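Local coordinates for mbSHANK1 protein (Monosiga brevicollis, PDB 6X23), which carries a PDZ domain that binds the C-terminal peptide of GIRK3, and probably acts as a scaffold in the manner of SHANK synaptic adaptors, at residues G52-R56 with A57-A61. Sequence-based numbering, arbitrary orientation.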
ATOM      1  N   GLY A  52       2.384  -6.919  12.194  1.00 29.18           N
ATOM      2  CA  GLY A  52       3.353  -6.094  11.494  1.00 26.33           C
ATOM      3  C   GLY A  52       3.106  -4.576  11.593  1.00 24.07           C
ATOM      4  O   GLY A  52       2.089  -4.084  12.073  1.00 21.75           O
ATOM      5  N   GLN A  53       4.072  -3.824  11.076  1.00 25.52           N
ATOM      6  CA  GLN A  53       4.069  -2.371  11.202  1.00 29.10           C
ATOM      7  C   GLN A  53       2.935  -1.695  10.426  1.00 27.82           C
ATOM      8  O   GLN A  53       2.440  -0.646  10.866  1.00 28.95           O
ATOM      9  CB  GLN A  53       5.416  -1.829  10.741  1.00 33.27           C
ATOM     10  CG  GLN A  53       6.542  -2.098  11.718  1.00 32.15           C
ATOM     11  CD  GLN A  53       6.351  -1.342  13.016  1.00 42.34           C
ATOM     12  OE1 GLN A  53       5.618  -0.345  13.074  1.00 42.30           O
ATOM     13  NE2 GLN A  53       7.003  -1.814  14.070  1.00 48.61           N
ATOM     14  N   ALA A  54       2.524  -2.246   9.276  1.00 25.09           N
ATOM     15  CA  ALA A  54       1.416  -1.643   8.533  1.00 23.46           C
ATOM     16  C   ALA A  54       0.127  -1.727   9.328  1.00 26.41           C
ATOM     17  O   ALA A  54      -0.581  -0.723   9.485  1.00 27.44           O
ATOM     18  CB  ALA A  54       1.236  -2.303   7.166  1.00 19.56           C
ATOM     19  N   ALA A  55      -0.197  -2.921   9.842  1.00 25.07           N
ATOM     20  CA  ALA A  55      -1.377  -3.066  10.689  1.00 19.11           C
ATOM     21  C   ALA A  55      -1.335  -2.073  11.829  1.00 21.53           C
ATOM     22  O   ALA A  55      -2.357  -1.454  12.159  1.00 20.49           O
ATOM     23  CB  ALA A  55      -1.483  -4.487  11.245  1.00 20.39           C
ATOM     24  N   ARG A  56      -0.152  -1.891  12.430  1.00 23.99           N
ATOM     25  CA  ARG A  56      -0.011  -0.950  13.538  1.00 26.28           C
ATOM     26  C   ARG A  56      -0.296   0.477  13.096  1.00 29.16           C
ATOM     27  O   ARG A  56      -0.803   1.280  13.884  1.00 41.40           O
ATOM     28  CB  ARG A  56       1.380  -1.049  14.169  1.00 32.60           C
ATOM     29  CG  ARG A  56       1.436  -0.384  15.543  1.00 46.95           C
ATOM     30  CD  ARG A  56       2.810  -0.424  16.227  1.00 56.40           C
ATOM     31  NE  ARG A  56       2.762  -1.282  17.418  1.00 78.04           N
ATOM     32  CZ  ARG A  56       2.739  -0.842  18.676  1.00 73.25           C
ATOM     33  NH1 ARG A  56       2.772   0.463  18.919  1.00 70.25           N
ATOM     34  NH2 ARG A  56       2.677  -1.708  19.690  1.00 58.60           N
ATOM     35  N   ALA A  57       0.013   0.819  11.848  1.00 21.55           N
ATOM     36  CA  ALA A  57      -0.316   2.149  11.373  1.00 22.31           C
ATOM     37  C   ALA A  57      -1.715   2.230  10.792  1.00 24.09           C
ATOM     38  O   ALA A  57      -2.159   3.319  10.413  1.00 29.92           O
ATOM     39  CB  ALA A  57       0.704   2.603  10.344  1.00 26.98           C
ATOM     40  N   GLY A  58      -2.428   1.112  10.710  1.00 32.50           N
ATOM     41  CA  GLY A  58      -3.820   1.152  10.310  1.00 26.48           C
ATOM     42  C   GLY A  58      -4.069   0.924   8.848  1.00 19.67           C
ATOM     43  O   GLY A  58      -5.147   1.266   8.354  1.00 23.03           O
ATOM     44  N   LEU A  59      -3.097   0.394   8.127  1.00 16.15           N
ATOM     45  CA  LEU A  59      -3.369  -0.102   6.790  1.00 23.22           C
ATOM     46  C   LEU A  59      -4.340  -1.269   6.906  1.00 26.44           C
ATOM     47  O   LEU A  59      -4.260  -2.053   7.851  1.00 24.93           O
ATOM     48  CB  LEU A  59      -2.063  -0.542   6.117  1.00 19.60           C
ATOM     49  CG  LEU A  59      -2.235  -0.765   4.624  1.00 24.18           C
ATOM     50  CD1 LEU A  59      -2.496   0.578   3.949  1.00 16.24           C
ATOM     51  CD2 LEU A  59      -1.032  -1.452   4.021  1.00 24.01           C
ATOM     52  N   GLN A  60      -5.290  -1.372   5.984  1.00 21.01           N
ATOM     53  CA  GLN A  60      -6.215  -2.492   6.047  1.00 30.05           C
ATOM     54  C   GLN A  60      -6.370  -3.117   4.676  1.00 35.28           C
ATOM     55  O   GLN A  60      -6.214  -2.455   3.647  1.00 30.54           O
ATOM     56  CB  GLN A  60      -7.602  -2.089   6.558  1.00 24.49           C
ATOM     57  CG  GLN A  60      -7.586  -1.081   7.657  1.00 30.53           C
ATOM     58  CD  GLN A  60      -8.906  -1.021   8.400  1.00 33.31           C
ATOM     59  OE1 GLN A  60      -9.785  -0.232   8.078  1.00 39.71           O
ATOM     60  NE2 GLN A  60      -9.047  -1.871   9.398  1.00 45.11           N
ATOM     61  N   ALA A  61      -6.732  -4.398   4.677  1.00 34.25           N
ATOM     62  CA  ALA A  61      -6.969  -5.098   3.424  1.00 37.23           C
ATOM     63  C   ALA A  61      -8.005  -4.342   2.613  1.00 36.17           C
ATOM     64  O   ALA A  61      -8.974  -3.808   3.159  1.00 35.18           O
ATOM     65  CB  ALA A  61      -7.433  -6.530   3.692  1.00 42.99           C
TER
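Ala-54 and Leu-59 close a Schellman motif at the C-terminal end of the short helix that starts after the N-cap Gly-52: Leu-59 N donates to Ala-54 O at 3.1 Å, while Gly-58 N reaches Ala-55 O at 2.9 Å. Within the helix, Ala-57 N makes a regular i to i-4 bond to Gln-53 O (3.0 Å). The two terminal bonds are bent at the acceptor. Leu-59 N stands above the carbonyl plane of Ala-54, and Gly-58 N lies further still from that of Ala-55, 71° out of it. Gly-58 makes the reversal with a positive phi of 95°, a backbone conformation that glycine adopts readily because it has no CB to meet the carbonyl oxygen of Ala-57. The reversal brings Leu-59 back beside the helix, its CB 3.9 Å from Ala-54 CB. In the leucine, chi1 of -167° sets CG anti to the backbone N, and the chi2 rotation then turns CD2 toward the methyl of Ala-54 (CD2 to CB 4.0 Å), which completes the hydrophobic contact usual in this motif. Both side chains are buried in the PDZ core, where they meet Phe-26 of strand 26-29 and Val-48 of strand 44-48; Ala-54 also packs on Ile-17, and Leu-59 on Leu-15, of strand 10-18.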